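Long-range contacts in nitronate monooxygenase family protein (Pseudomonas aeruginosa, PDB 4QIT), which uses flavin mononucleotide and molecular oxygen to oxidise alkyl nitronates such as the toxin propionate 3-nitronate, removing their nitro group: residues 31-36 with 251-256; 257-262 with 328-333; 287-292 with 324-329. The protein carries 1 engineered substitution. All coordinates share one frame; numbering follows the deposited sequence.

Contact 1. Residues 31-36 with 251-256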
loop_
_atom_site.group_PDB
_atom_site.type_symbol
_atom_site.label_atom_id
_atom_site.label_comp_id
_atom_site.label_asym_id
_atom_site.label_seq_id
_atom_site.Cartn_x
_atom_site.Cartn_y
_atom_site.Cartn_z
ATOM N N THR A 31 -20.133 -7.233 -16.624
ATOM C CA THR A 31 -21.167 -7.862 -17.441
ATOM C C THR A 31 -20.819 -7.592 -18.894
ATOM O O THR A 31 -20.018 -6.702 -19.175
ATOM C CB THR A 31 -22.530 -7.206 -17.186
ATOM O OG1 THR A 31 -22.451 -5.822 -17.567
ATOM C CG2 THR A 31 -22.942 -7.330 -15.720
ATOM N N PRO A 32 -21.425 -8.341 -19.835
ATOM C CA PRO A 32 -21.244 -7.964 -21.240
ATOM C C PRO A 32 -21.651 -6.514 -21.539
ATOM O O PRO A 32 -20.970 -5.859 -22.335
ATOM C CB PRO A 32 -22.144 -8.959 -21.980
ATOM C CG PRO A 32 -22.092 -10.184 -21.119
ATOM C CD PRO A 32 -22.124 -9.634 -19.702
ATOM N N ALA A 33 -22.722 -6.019 -20.919
ATOM C CA ALA A 33 -23.133 -4.632 -21.126
ATOM C C ALA A 33 -22.054 -3.640 -20.673
ATOM O O ALA A 33 -21.779 -2.666 -21.372
ATOM C CB ALA A 33 -24.453 -4.347 -20.423
ATOM N N LEU A 34 -21.451 -3.888 -19.511
ATOM C CA LEU A 34 -20.408 -2.996 -19.003
ATOM C C LEU A 34 -19.186 -3.020 -19.921
ATOM O O LEU A 34 -18.666 -1.963 -20.303
ATOM C CB LEU A 34 -20.010 -3.377 -17.567
ATOM C CG LEU A 34 -18.836 -2.564 -17.017
ATOM C CD1 LEU A 34 -19.185 -1.094 -16.941
ATOM C CD2 LEU A 34 -18.427 -3.086 -15.645
ATOM N N ALA A 35 -18.738 -4.226 -20.274
ATOM C CA ALA A 35 -17.584 -4.406 -21.140
ATOM C C ALA A 35 -17.796 -3.718 -22.487
ATOM O O ALA A 35 -16.914 -3.008 -22.985
ATOM C CB ALA A 35 -17.284 -5.905 -21.336
ATOM N N ALA A 36 -18.975 -3.917 -23.075
ATOM C CA ALA A 36 -19.232 -3.369 -24.402
ATOM C C ALA A 36 -19.287 -1.850 -24.371
ATOM O O ALA A 36 -18.826 -1.191 -25.303
ATOM C CB ALA A 36 -20.510 -3.934 -24.970
ATOM N N CYS A 251 -21.439 1.891 -12.116
ATOM C CA CYS A 251 -22.032 2.057 -13.446
ATOM C C CYS A 251 -23.314 1.243 -13.503
ATOM O O CYS A 251 -23.380 0.143 -12.958
ATOM C CB CYS A 251 -21.083 1.584 -14.547
ATOM S SG CYS A 251 -19.593 2.572 -14.707
ATOM N N PRO A 252 -24.350 1.787 -14.149
ATOM C CA PRO A 252 -25.640 1.098 -14.245
ATOM C C PRO A 252 -25.526 -0.220 -15.013
ATOM O O PRO A 252 -26.356 -1.117 -14.814
ATOM C CB PRO A 252 -26.521 2.104 -15.004
ATOM C CG PRO A 252 -25.555 2.987 -15.726
ATOM C CD PRO A 252 -24.390 3.115 -14.783
ATOM N N GLU A 253 -24.506 -0.336 -15.861
ATOM C CA GLU A 253 -24.282 -1.549 -16.645
ATOM C C GLU A 253 -23.698 -2.701 -15.828
ATOM O O GLU A 253 -23.732 -3.839 -16.272
ATOM C CB GLU A 253 -23.354 -1.255 -17.827
ATOM C CG GLU A 253 -23.896 -0.242 -18.842
ATOM C CD GLU A 253 -23.661 1.206 -18.448
ATOM O OE1 GLU A 253 -23.012 1.471 -17.409
ATOM O OE2 GLU A 253 -24.124 2.106 -19.194
ATOM N N SER A 254 -23.150 -2.418 -14.647
ATOM C CA SER A 254 -22.571 -3.493 -13.842
ATOM C C SER A 254 -23.672 -4.319 -13.180
ATOM O O SER A 254 -24.834 -3.895 -13.141
ATOM C CB SER A 254 -21.635 -2.932 -12.767
ATOM O OG SER A 254 -22.343 -2.666 -11.570
ATOM N N SER A 255 -23.318 -5.491 -12.653
ATOM C CA SER A 255 -24.298 -6.305 -11.943
ATOM C C SER A 255 -24.207 -6.205 -10.417
ATOM O O SER A 255 -24.702 -7.081 -9.706
ATOM C CB SER A 255 -24.211 -7.774 -12.374
ATOM O OG SER A 255 -22.909 -8.286 -12.167
ATOM N N ALA A 256 -23.596 -5.137 -9.907
ATOM C CA ALA A 256 -23.633 -4.875 -8.471
ATOM C C ALA A 256 -25.094 -4.740 -8.054
ATOM O O ALA A 256 -25.887 -4.091 -8.748
ATOM C CB ALA A 256 -22.866 -3.597 -8.129
#
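Thr31 and Glu253 are joined through one hydroxyl that works in two directions, a worked example of a helix N-cap that also holds a distant turn. Thr31 stands just before helix 32-41, which follows the first strand, 21-23, of the TIM barrel. Its OG1 accepts from Leu34 N at 2.9 Å in a fairly straight capping bond (161° at the hydrogen). The same oxygen donates to Glu253 O, 2.7 Å away, with the donor tilted 32° from the carbonyl plane. A chi1 of 62° sets OG1 between the backbone N and the carbonyl carbon and leaves CG2 anti to that carbon, where the methyl lies 3.6 Å from Ser255 CB. Ser255 OG is itself bonded to Gly28 O, in the chain leading up to the helix.

At the second residue of the helix, Ala33 adds a looser touch, its CB 4.2 Å from Glu253 CB. Leu34 takes the centre of the packing. Glu253 CB rests 3.6 Å from Leu34 CA, against the helix backbone, whereas one branch of the leucine, CD1, reaches Cys251 CB at 4.1 Å. These partners belong to a type I beta turn, Cys251 to Ser254, that presents CB of Glu253 to the helix while the bent side chain carries the carboxylate away; OE1 accepts from Ala344 N at the start of helix 344-355. At the end of the turn, Ser254 OG donates to Val249 O and closes an ST turn by accepting from Ala256 N at 3.2 Å.

Contact 2. Residues 257-262 with 328-333. With FMN (flavin mononucleotide), chain C; NIE (nitroethane), chain D.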
loop_
_atom_site.group_PDB
_atom_site.type_symbol
_atom_site.label_atom_id
_atom_site.label_comp_id
_atom_site.label_asym_id
_atom_site.label_seq_id
_atom_site.Cartn_x
_atom_site.Cartn_y
_atom_site.Cartn_z
ATOM N N ASN A 257 -25.466 -5.343 -6.932
ATOM C CA ASN A 257 -26.841 -5.180 -6.479
ATOM C C ASN A 257 -27.049 -3.864 -5.726
ATOM O O ASN A 257 -26.097 -3.100 -5.499
ATOM C CB ASN A 257 -27.364 -6.416 -5.716
ATOM C CG ASN A 257 -26.684 -6.631 -4.368
ATOM O OD1 ASN A 257 -25.996 -5.749 -3.843
ATOM N ND2 ASN A 257 -26.893 -7.814 -3.795
ATOM N N ALA A 258 -28.292 -3.578 -5.353
ATOM C CA ALA A 258 -28.607 -2.312 -4.706
ATOM C C ALA A 258 -27.845 -2.105 -3.402
ATOM O O ALA A 258 -27.401 -0.993 -3.096
ATOM C CB ALA A 258 -30.113 -2.201 -4.462
ATOM N N ALA A 259 -27.688 -3.170 -2.628
ATOM C CA ALA A 259 -27.001 -3.029 -1.353
ATOM C C ALA A 259 -25.526 -2.674 -1.570
ATOM O O ALA A 259 -24.960 -1.863 -0.831
ATOM C CB ALA A 259 -27.144 -4.295 -0.522
ATOM N N TYR A 260 -24.912 -3.284 -2.577
ATOM C CA TYR A 260 -23.514 -3.004 -2.917
ATOM C C TYR A 260 -23.356 -1.543 -3.337
ATOM O O TYR A 260 -22.453 -0.840 -2.873
ATOM C CB TYR A 260 -23.112 -3.960 -4.035
ATOM C CG TYR A 260 -21.639 -4.099 -4.393
ATOM C CD1 TYR A 260 -20.652 -3.297 -3.823
ATOM C CD2 TYR A 260 -21.251 -5.055 -5.321
ATOM C CE1 TYR A 260 -19.313 -3.455 -4.192
ATOM C CE2 TYR A 260 -19.934 -5.223 -5.686
ATOM C CZ TYR A 260 -18.966 -4.428 -5.123
ATOM O OH TYR A 260 -17.654 -4.620 -5.527
ATOM N N ARG A 261 -24.248 -1.067 -4.202
ATOM C CA ARG A 261 -24.203 0.327 -4.642
ATOM C C ARG A 261 -24.386 1.293 -3.475
ATOM O O ARG A 261 -23.625 2.255 -3.335
ATOM C CB ARG A 261 -25.258 0.580 -5.728
ATOM C CG ARG A 261 -25.038 -0.253 -6.973
ATOM C CD ARG A 261 -26.248 -0.218 -7.887
ATOM N NE ARG A 261 -26.126 -1.221 -8.941
ATOM C CZ ARG A 261 -25.467 -1.033 -10.079
ATOM N NH1 ARG A 261 -24.893 0.141 -10.336
ATOM N NH2 ARG A 261 -25.392 -2.018 -10.962
ATOM N N GLU A 262 -25.380 1.030 -2.633
ATOM C CA GLU A 262 -25.613 1.843 -1.434
ATOM C C GLU A 262 -24.385 1.856 -0.511
ATOM O O GLU A 262 -23.992 2.911 -0.006
ATOM C CB GLU A 262 -26.835 1.327 -0.671
ATOM C CG GLU A 262 -26.993 1.883 0.723
ATOM C CD GLU A 262 -28.196 1.305 1.451
ATOM O OE1 GLU A 262 -28.290 0.061 1.573
ATOM O OE2 GLU A 262 -29.049 2.100 1.901
ATOM N N ALA A 328 -22.291 -9.923 2.522
ATOM C CA ALA A 328 -22.047 -9.743 1.089
ATOM C C ALA A 328 -20.581 -9.522 0.731
ATOM O O ALA A 328 -19.775 -9.045 1.548
ATOM C CB ALA A 328 -22.887 -8.590 0.556
ATOM N N ALA A 329 -20.238 -9.874 -0.505
ATOM C CA ALA A 329 -18.916 -9.567 -1.034
ATOM C C ALA A 329 -19.000 -8.219 -1.740
ATOM O O ALA A 329 -19.459 -8.119 -2.886
ATOM C CB ALA A 329 -18.451 -10.653 -1.999
ATOM N N GLN A 330 -18.577 -7.171 -1.040
ATOM C CA GLN A 330 -18.649 -5.820 -1.577
ATOM C C GLN A 330 -17.234 -5.317 -1.776
ATOM O O GLN A 330 -16.711 -4.524 -0.994
ATOM C CB GLN A 330 -19.484 -4.929 -0.644
ATOM C CG GLN A 330 -20.959 -5.388 -0.621
ATOM C CD GLN A 330 -21.770 -4.816 0.525
ATOM O OE1 GLN A 330 -21.229 -4.359 1.528
ATOM N NE2 GLN A 330 -23.095 -4.859 0.382
ATOM N N TRP A 331 -16.602 -5.822 -2.829
ATOM C CA TRP A 331 -15.204 -5.503 -3.082
ATOM C C TRP A 331 -15.013 -4.031 -3.477
ATOM O O TRP A 331 -15.832 -3.441 -4.177
ATOM C CB TRP A 331 -14.647 -6.413 -4.170
ATOM C CG TRP A 331 -14.886 -7.890 -3.953
ATOM C CD1 TRP A 331 -15.550 -8.739 -4.791
ATOM C CD2 TRP A 331 -14.468 -8.675 -2.829
ATOM N NE1 TRP A 331 -15.560 -10.012 -4.259
ATOM C CE2 TRP A 331 -14.909 -9.997 -3.067
ATOM C CE3 TRP A 331 -13.773 -8.389 -1.657
ATOM C CZ2 TRP A 331 -14.658 -11.031 -2.156
ATOM C CZ3 TRP A 331 -13.537 -9.423 -0.752
ATOM C CH2 TRP A 331 -13.973 -10.723 -1.015
ATOM N N ALA A 332 -13.910 -3.446 -3.023
ATOM C CA ALA A 332 -13.605 -2.051 -3.291
ATOM C C ALA A 332 -12.139 -1.786 -2.987
ATOM O O ALA A 332 -11.600 -2.332 -2.027
ATOM C CB ALA A 332 -14.499 -1.137 -2.448
ATOM N N GLY A 333 -11.515 -0.948 -3.816
ATOM C CA GLY A 333 -10.133 -0.530 -3.629
ATOM C C GLY A 333 -10.011 0.655 -2.685
ATOM O O GLY A 333 -11.019 1.226 -2.236
HETATM N N1 FMN C . -9.399 -9.347 -10.951
HETATM C C2 FMN C . -9.425 -10.540 -11.661
HETATM O O2 FMN C . -8.399 -10.933 -12.202
HETATM N N3 FMN C . -10.582 -11.274 -11.795
HETATM C C4 FMN C . -11.729 -10.820 -11.179
HETATM O O4 FMN C . -12.782 -11.447 -11.258
HETATM C C4A FMN C . -11.705 -9.638 -10.461
HETATM N N5 FMN C . -12.863 -9.220 -9.860
HETATM C C5A FMN C . -12.894 -8.042 -9.154
HETATM C C6 FMN C . -14.094 -7.652 -8.575
HETATM C C7 FMN C . -14.180 -6.471 -7.867
HETATM C C7M FMN C . -15.519 -6.107 -7.290
HETATM C C8 FMN C . -13.045 -5.676 -7.710
HETATM C C8M FMN C . -13.120 -4.398 -6.924
HETATM C C9 FMN C . -11.835 -6.076 -8.291
HETATM C C9A FMN C . -11.751 -7.265 -9.024
HETATM N N10 FMN C . -10.563 -7.689 -9.623
HETATM C C10 FMN C . -10.544 -8.885 -10.337
HETATM C "C1'" FMN C . -9.301 -6.879 -9.468
HETATM C "C2'" FMN C . -9.069 -5.906 -10.611
HETATM O "O2'" FMN C . -8.620 -6.611 -11.739
HETATM C "C3'" FMN C . -8.003 -4.880 -10.249
HETATM O "O3'" FMN C . -6.867 -5.480 -9.664
HETATM C "C4'" FMN C . -8.602 -3.935 -9.232
HETATM O "O4'" FMN C . -9.969 -3.722 -9.531
HETATM C "C5'" FMN C . -7.872 -2.606 -9.316
HETATM O "O5'" FMN C . -8.191 -1.953 -8.126
HETATM P P FMN C . -9.244 -0.762 -8.083
HETATM O O1P FMN C . -9.361 -0.144 -9.452
HETATM O O2P FMN C . -8.766 0.194 -7.034
HETATM O O3P FMN C . -10.538 -1.404 -7.705
HETATM N N3 NIE D . -12.641 -10.738 -6.760
HETATM C C1 NIE D . -11.577 -12.715 -7.529
HETATM C C2 NIE D . -12.889 -11.969 -7.423
HETATM O O4 NIE D . -11.677 -10.061 -7.105
HETATM O O5 NIE D . -13.202 -10.531 -5.534
HETATM O O HOH W 1 -24.233 -6.478 -1.789
#
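Tyr260 OH donates to Trp331 O at 2.6 Å, the shortest polar bond between helix 258-265 and the loop that lines the flavin pocket. The hydroxyl lies in the carbonyl plane, on a lone pair, with a C=O...O angle of 124°. Tyr260 has CG anti to its backbone N (chi1 -167°), and the ring beyond it reaches the 328-333 loop. There the backbone passes over one face of the ring: Gln330 CA makes a CH-pi contact 3.9 Å from the centroid, displaced toward the rim, and Ala329 O lies over the same face. The Gln330 side chain runs antiparallel to the tyrosine, its amide plane 24° from the ring, with CB and CG against CD1.

The far end of this pairing is polar. Water 1 donates to Asn257 OD1 at 2.8 Å and accepts from Gln330 NE2 at 2.9 Å. Asn257 is also the N-cap of the helix, its OD1 accepting from Tyr260 N at 3.0 Å, so the residue that caps the helix is also linked, through the water, to the glutamine. Gln330 OE1 is taken by Arg268 NH2.

Past the hydroxyl lies the cofactor. The flavin methyl C7M comes to 3.1 Å from Tyr260 OH, near the plane of the phenol ring, and to 3.3 Å from Trp331 CB, at the edge of the indole. Nitroethane O5 lies over an indole face, 2.7 Å from NE1. The phenol oxygen thus meets both protein and cofactor: its hydrogen bond fixes the Trp331 carbonyl, which probably helps position the indole beside nitroethane, while it lies in close van der Waals contact with the methyl at the dimethylbenzene end of the flavin.

Contact 3. Residues 287-292 with 324-329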
loop_
_atom_site.group_PDB
_atom_site.type_symbol
_atom_site.label_atom_id
_atom_site.label_comp_id
_atom_site.label_asym_id
_atom_site.label_seq_id
_atom_site.Cartn_x
_atom_site.Cartn_y
_atom_site.Cartn_z
ATOM N N PRO A 287 -15.539 -3.885 4.860
ATOM C CA PRO A 287 -15.631 -4.918 5.901
ATOM C C PRO A 287 -17.036 -5.089 6.477
ATOM O O PRO A 287 -17.796 -4.130 6.670
ATOM C CB PRO A 287 -14.642 -4.441 6.981
ATOM C CG PRO A 287 -14.400 -2.997 6.672
ATOM C CD PRO A 287 -14.573 -2.822 5.202
ATOM N N ASN A 288 -17.374 -6.344 6.733
ATOM C CA ASN A 288 -18.662 -6.696 7.309
ATOM C C ASN A 288 -18.498 -7.947 8.168
ATOM O O ASN A 288 -17.397 -8.249 8.613
ATOM C CB ASN A 288 -19.725 -6.859 6.218
ATOM C CG ASN A 288 -19.388 -7.948 5.211
ATOM O OD1 ASN A 288 -18.573 -8.836 5.464
ATOM N ND2 ASN A 288 -20.047 -7.889 4.058
ATOM N N ARG A 289 -19.575 -8.699 8.378
ATOM C CA ARG A 289 -19.496 -9.845 9.287
ATOM C C ARG A 289 -18.644 -11.009 8.765
ATOM O O ARG A 289 -18.186 -11.848 9.552
ATOM C CB ARG A 289 -20.902 -10.300 9.699
ATOM C CG ARG A 289 -21.672 -9.199 10.410
ATOM C CD ARG A 289 -23.032 -9.676 10.889
ATOM N NE ARG A 289 -22.925 -10.744 11.881
ATOM C CZ ARG A 289 -23.962 -11.459 12.303
ATOM N NH1 ARG A 289 -25.165 -11.220 11.815
ATOM N NH2 ARG A 289 -23.791 -12.417 13.202
ATOM N N MET A 290 -18.395 -11.042 7.457
ATOM C CA MET A 290 -17.487 -12.040 6.901
ATOM C C MET A 290 -16.010 -11.701 7.070
ATOM O O MET A 290 -15.156 -12.506 6.701
ATOM C CB MET A 290 -17.781 -12.303 5.421
ATOM C CG MET A 290 -18.994 -13.173 5.170
ATOM S SD MET A 290 -18.961 -14.708 6.137
ATOM C CE MET A 290 -17.356 -15.409 5.719
ATOM N N PHE A 291 -15.707 -10.529 7.625
ATOM C CA PHE A 291 -14.317 -10.100 7.805
ATOM C C PHE A 291 -13.900 -10.330 9.251
ATOM O O PHE A 291 -13.972 -9.421 10.083
ATOM C CB PHE A 291 -14.152 -8.604 7.493
ATOM C CG PHE A 291 -14.195 -8.248 6.023
ATOM C CD1 PHE A 291 -15.317 -8.520 5.245
ATOM C CD2 PHE A 291 -13.137 -7.549 5.445
ATOM C CE1 PHE A 291 -15.369 -8.138 3.911
ATOM C CE2 PHE A 291 -13.181 -7.163 4.116
ATOM C CZ PHE A 291 -14.294 -7.463 3.345
ATOM N N PHE A 292 -13.459 -11.541 9.565
ATOM C CA PHE A 292 -12.990 -11.804 10.920
ATOM C C PHE A 292 -11.562 -12.335 10.957
ATOM O O PHE A 292 -10.950 -12.597 9.917
ATOM C CB PHE A 292 -13.963 -12.709 11.685
ATOM C CG PHE A 292 -14.247 -14.020 11.014
ATOM C CD1 PHE A 292 -15.286 -14.137 10.104
ATOM C CD2 PHE A 292 -13.494 -15.145 11.319
ATOM C CE1 PHE A 292 -15.557 -15.348 9.491
ATOM C CE2 PHE A 292 -13.759 -16.357 10.717
ATOM C CZ PHE A 292 -14.792 -16.462 9.798
ATOM N N ASN A 324 -30.871 -9.779 4.750
ATOM C CA ASN A 324 -29.644 -9.382 5.442
ATOM C C ASN A 324 -28.449 -9.362 4.487
ATOM O O ASN A 324 -28.128 -10.371 3.842
ATOM C CB ASN A 324 -29.386 -10.320 6.629
ATOM C CG ASN A 324 -28.202 -9.890 7.495
ATOM O OD1 ASN A 324 -27.076 -9.764 7.013
ATOM N ND2 ASN A 324 -28.455 -9.693 8.789
ATOM N N HIS A 325 -27.802 -8.200 4.393
ATOM C CA HIS A 325 -26.692 -7.998 3.461
ATOM C C HIS A 325 -25.342 -7.909 4.145
ATOM O O HIS A 325 -24.360 -7.533 3.508
ATOM C CB HIS A 325 -26.934 -6.735 2.636
ATOM C CG HIS A 325 -28.169 -6.813 1.791
ATOM N ND1 HIS A 325 -28.162 -7.339 0.522
ATOM C CD2 HIS A 325 -29.452 -6.475 2.059
ATOM C CE1 HIS A 325 -29.391 -7.297 0.025
ATOM N NE2 HIS A 325 -30.188 -6.781 0.939
ATOM N N ASP A 326 -25.284 -8.292 5.417
ATOM C CA ASP A 326 -24.067 -8.104 6.221
ATOM C C ASP A 326 -22.967 -9.128 5.959
ATOM O O ASP A 326 -21.928 -9.101 6.618
ATOM C CB ASP A 326 -24.397 -8.095 7.720
ATOM C CG ASP A 326 -25.120 -6.840 8.154
ATOM O OD1 ASP A 326 -25.087 -5.829 7.416
ATOM O OD2 ASP A 326 -25.717 -6.866 9.250
ATOM N N PHE A 327 -23.189 -10.027 5.004
ATOM C CA PHE A 327 -22.211 -11.054 4.664
ATOM C C PHE A 327 -21.785 -10.944 3.206
ATOM O O PHE A 327 -21.007 -11.758 2.714
ATOM C CB PHE A 327 -22.785 -12.451 4.957
ATOM C CG PHE A 327 -23.083 -12.669 6.402
ATOM C CD1 PHE A 327 -24.266 -12.207 6.959
ATOM C CD2 PHE A 327 -22.162 -13.298 7.219
ATOM C CE1 PHE A 327 -24.527 -12.381 8.310
ATOM C CE2 PHE A 327 -22.419 -13.479 8.582
ATOM C CZ PHE A 327 -23.612 -13.021 9.122
ATOM N N ALA A 328 -22.291 -9.923 2.522
ATOM C CA ALA A 328 -22.047 -9.743 1.089
ATOM C C ALA A 328 -20.581 -9.522 0.731
ATOM O O ALA A 328 -19.775 -9.045 1.548
ATOM C CB ALA A 328 -22.887 -8.590 0.556
ATOM N N ALA A 329 -20.238 -9.874 -0.505
ATOM C CA ALA A 329 -18.916 -9.567 -1.034
ATOM C C ALA A 329 -19.000 -8.219 -1.740
ATOM O O ALA A 329 -19.459 -8.119 -2.886
ATOM C CB ALA A 329 -18.451 -10.653 -1.999
HETATM O O HOH W 2 -22.202 -5.835 3.816
HETATM O O HOH W 3 -26.292 -9.037 10.745
#
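Asn288 ND2 donates to Ala328 O at 2.8 Å, the acceptor lying in the amide plane and the donor on a carbonyl lone pair. One residue on, Arg289 N bonds to Asp326 O at 3.0 Å, nearly along the C=O axis. Two type I beta turns, Asn288 to Phe291 and His325 to Ala328, are docked by this pair of bonds.

Phe327 fills the apolar side. Arg289 CB lies over one face of its ring, 4.0 Å from the centroid in a CH-pi contact. The arginine bends at chi3, and its guanidinium receives Phe327 CZ over one face, the two planes 49° apart. Met290 SD sits instead in the ring plane, 3.7 Å from CD2, an edge-on Met-aromatic contact.

Each segment has an Asx turn, which probably limits the freedom of its backbone: Asn288 OD1 accepts from Met290 N at 3.0 Å, and Asn324 OD1 from Asp326 N. Phe327 O takes Gln316 NE2 from helix 307-320, and water 2 bridges Asn288 ND2 to His325 O.

Arg289 NH2 forms a salt bridge to Glu102. Water 3 links Arg289 NH1 to Asp326 OD2 and also accepts from Asn324 ND2. Arg289 NH1 and Asp326 OD2 are 5.1 Å apart; the carboxylate probably adds only a screened attraction, leaving direct charge pairing to Glu102 and the docking itself to carbonyls and the aromatic ring.

The three contacts show how bonding changes with position in one fold. Contact 2 is buried and lines the cofactor pocket; contacts 1 and 3 are only partly buried, the latter away from the annotated sites. Arg261, on the helix of contact 2, connects it to contact 1 by probable hydrogen bonds to Ala256 O and Cys251 O. Contacts 2 and 3 share Ala328 and Ala329, so one loop faces two partners in succession. Contacts 1 and 2 each use a hydroxyl donor to a backbone carbonyl and an N-capped helix. Contact 3 joins two turns without a helix, relying on amides, waters and an aromatic ring flanked by arginine and methionine.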